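Local coordinates for sensor protein dcuS (Escherichia coli, PDB 3BY8), which senses C4-dicarboxylates such as fumarate and malate through its periplasmic domain and, as a histidine kinase, activates the response regulator DcuR by phosphorylation, at the (2S)-2-hydroxybutanedioic acid site. Sequence-based numbering; all coordinates share one arbitrary frame.

The (2S)-2-hydroxybutanedioic acid site. Residues 58, 60, 68, 71, 81-82, 100-103, 108. With LMR ((2S)-2-hydroxybutanedioic acid), chain B.
(2S)-2-hydroxybutanedioic acid (LMR, malate) lies fully buried in the ligand pocket of the periplasmic Cache (PAS-like) sensor domain, with both carboxylates and the hydroxyl held by hydrogen bonds. Arg68 reaches the C1 carboxylate along a chain extended from CG to NE and meets it side-on, the carboxylate lying at the edge of the guanidinium. Arg68 NE bonds LMR O1A at 2.8 Å and Arg68 NH2 bonds LMR O1B at 2.7 Å, a bidentate salt bridge, while the backbone N-H of Lys82 adds a second donor to O1B. Phe81 CA packs over one guanidinium face. The C4 carboxylate is gripped mainly by backbone: the N-H groups of Gly101 and Leu103 converge on O4B, and that of Phe102 points to O4A. His71, its CG anti to the backbone N (chi1 -166°), offers its NE2 N-H to LMR O4A at 2.8 Å, almost straight and in the ring plane. Arg108, bent at chi2 and chi3, approaches end-on and directs NH1 (2.9 Å) and, through a long, bent bond, NH2 (3.3 Å) to the malate hydroxyl, LMR O2. The hydroxyl, LMR O2, in turn donates to Lys82 O at 2.7 Å, and Arg108 NH2 donates to the same carbonyl, closing a small network which would orient the hydroxyl. A water links Arg108 NH1 to O4B. Two aromatic rings present their faces to the carbon skeleton: LMR C3 sits over the centre of the Phe58 ring, 3.7 Å from its centroid, and LMR C1 lies nearer the rim of Phe81. Separate recognition of the two carboxylates fits a sensor for C4-dicarboxylates, the stimulus that DcuS relays to its kinase, while the bonds to the hydroxyl are particular to malate.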
loop_
_atom_site.group_PDB
_atom_site.type_symbol
_atom_site.label_atom_id
_atom_site.label_comp_id
_atom_site.label_asym_id
_atom_site.label_seq_id
_atom_site.Cartn_x
_atom_site.Cartn_y
_atom_site.Cartn_z
ATOM N N PHE A 58 -5.596 0.730 -4.919
ATOM C CA PHE A 58 -4.713 1.773 -4.444
ATOM C C PHE A 58 -3.373 1.218 -3.981
ATOM O O PHE A 58 -3.272 0.075 -3.594
ATOM C CB PHE A 58 -5.341 2.524 -3.251
ATOM C CG PHE A 58 -5.398 1.729 -1.948
ATOM C CD1 PHE A 58 -4.277 1.611 -1.114
ATOM C CD2 PHE A 58 -6.607 1.165 -1.519
ATOM C CE1 PHE A 58 -4.368 0.947 0.127
ATOM C CE2 PHE A 58 -6.700 0.499 -0.268
ATOM C CZ PHE A 58 -5.581 0.393 0.553
ATOM N N VAL A 60 -0.635 2.862 -1.468
ATOM C CA VAL A 60 -0.321 3.951 -0.575
ATOM C C VAL A 60 0.928 3.659 0.273
ATOM O O VAL A 60 0.937 2.759 1.095
ATOM C CB VAL A 60 -1.530 4.195 0.367
ATOM C CG1 VAL A 60 -1.170 5.146 1.514
ATOM C CG2 VAL A 60 -2.683 4.761 -0.455
ATOM N N ARG A 68 0.903 9.715 4.286
ATOM C CA ARG A 68 0.927 9.184 2.932
ATOM C C ARG A 68 1.883 9.837 1.959
ATOM O O ARG A 68 1.984 11.074 1.924
ATOM C CB ARG A 68 -0.459 9.275 2.294
ATOM C CG ARG A 68 -1.600 8.641 3.068
ATOM C CD ARG A 68 -2.771 8.595 2.132
ATOM N NE ARG A 68 -4.036 8.244 2.777
ATOM C CZ ARG A 68 -4.783 9.095 3.479
ATOM N NH1 ARG A 68 -4.396 10.359 3.658
ATOM N NH2 ARG A 68 -5.957 8.712 3.966
ATOM N N HIS A 71 -1.360 8.150 -3.167
ATOM C CA HIS A 71 -2.783 7.822 -3.038
ATOM C C HIS A 71 -3.431 8.131 -4.377
ATOM O O HIS A 71 -3.001 9.059 -5.049
ATOM C CB HIS A 71 -3.463 8.698 -1.990
ATOM C CG HIS A 71 -4.817 8.212 -1.574
ATOM N ND1 HIS A 71 -5.977 8.476 -2.286
ATOM C CD2 HIS A 71 -5.197 7.496 -0.489
ATOM C CE1 HIS A 71 -7.010 7.936 -1.655
ATOM N NE2 HIS A 71 -6.558 7.336 -0.562
ATOM N N PHE A 81 -2.809 8.128 7.110
ATOM C CA PHE A 81 -3.522 6.975 6.573
ATOM C C PHE A 81 -4.821 6.754 7.364
ATOM O O PHE A 81 -4.857 6.976 8.578
ATOM C CB PHE A 81 -2.621 5.758 6.729
ATOM C CG PHE A 81 -3.160 4.513 6.068
ATOM C CD1 PHE A 81 -3.963 3.616 6.761
ATOM C CD2 PHE A 81 -2.887 4.256 4.717
ATOM C CE1 PHE A 81 -4.486 2.491 6.143
ATOM C CE2 PHE A 81 -3.410 3.124 4.081
ATOM C CZ PHE A 81 -4.202 2.244 4.774
ATOM N N LYS A 82 -5.875 6.328 6.682
ATOM C CA LYS A 82 -7.134 6.030 7.347
ATOM C C LYS A 82 -7.359 4.521 7.347
ATOM O O LYS A 82 -7.462 3.909 6.291
ATOM C CB LYS A 82 -8.315 6.726 6.655
ATOM C CG LYS A 82 -9.637 6.372 7.328
ATOM C CD LYS A 82 -10.844 6.931 6.600
ATOM C CE LYS A 82 -11.098 8.373 6.956
ATOM N NZ LYS A 82 -12.386 8.827 6.342
ATOM N N ARG A 100 -11.854 0.234 4.733
ATOM C CA ARG A 100 -11.884 1.320 3.763
ATOM C C ARG A 100 -11.428 2.592 4.420
ATOM O O ARG A 100 -11.554 2.759 5.638
ATOM C CB ARG A 100 -13.275 1.508 3.168
ATOM C CG ARG A 100 -14.321 1.979 4.116
ATOM C CD ARG A 100 -15.520 2.486 3.317
ATOM N NE ARG A 100 -15.220 3.815 2.820
ATOM C CZ ARG A 100 -15.808 4.399 1.789
ATOM N NH1 ARG A 100 -16.763 3.770 1.109
ATOM N NH2 ARG A 100 -15.420 5.617 1.433
ATOM N N GLY A 101 -10.813 3.442 3.607
ATOM C CA GLY A 101 -10.369 4.752 4.027
ATOM C C GLY A 101 -11.323 5.707 3.325
ATOM O O GLY A 101 -12.485 5.824 3.730
ATOM N N PHE A 102 -10.866 6.352 2.254
ATOM C CA PHE A 102 -11.714 7.245 1.463
ATOM C C PHE A 102 -12.179 6.624 0.148
ATOM O O PHE A 102 -13.100 7.145 -0.502
ATOM C CB PHE A 102 -10.977 8.555 1.202
ATOM C CG PHE A 102 -10.752 9.330 2.438
ATOM C CD1 PHE A 102 -11.800 10.054 3.005
ATOM C CD2 PHE A 102 -9.543 9.260 3.119
ATOM C CE1 PHE A 102 -11.651 10.688 4.233
ATOM C CE2 PHE A 102 -9.380 9.893 4.353
ATOM C CZ PHE A 102 -10.440 10.608 4.911
ATOM N N LEU A 103 -11.546 5.527 -0.254
ATOM C CA LEU A 103 -11.906 4.846 -1.490
ATOM C C LEU A 103 -12.935 3.767 -1.199
ATOM O O LEU A 103 -13.450 3.700 -0.072
ATOM C CB LEU A 103 -10.647 4.243 -2.126
ATOM C CG LEU A 103 -9.543 5.279 -2.386
ATOM C CD1 LEU A 103 -8.296 4.578 -2.919
ATOM C CD2 LEU A 103 -10.028 6.338 -3.389
ATOM N N ARG A 108 -7.276 -5.393 1.722
ATOM C CA ARG A 108 -6.054 -4.610 1.841
ATOM C C ARG A 108 -4.918 -5.378 2.464
ATOM O O ARG A 108 -5.102 -6.144 3.388
ATOM C CB ARG A 108 -6.399 -3.387 2.704
ATOM C CG ARG A 108 -7.497 -2.527 2.085
ATOM C CD ARG A 108 -8.484 -1.925 3.118
ATOM N NE ARG A 108 -7.859 -1.107 4.169
ATOM C CZ ARG A 108 -7.807 0.215 4.168
ATOM N NH1 ARG A 108 -8.315 0.941 3.175
ATOM N NH2 ARG A 108 -7.303 0.836 5.234
HETATM C C1 LMR B . -5.795 5.307 2.941
HETATM O O1A LMR B . -5.069 5.774 2.102
HETATM O O1B LMR B . -6.196 6.016 3.887
HETATM C C2 LMR B . -6.480 4.017 2.607
HETATM O O2 LMR B . -7.523 3.678 3.620
HETATM C C3 LMR B . -6.951 3.941 1.142
HETATM C C4 LMR B . -8.311 4.654 1.002
HETATM O O4A LMR B . -8.348 5.882 1.064
HETATM O O4B LMR B . -9.370 3.970 0.897
HETATM O O HOH W 1 -9.996 1.283 0.776
#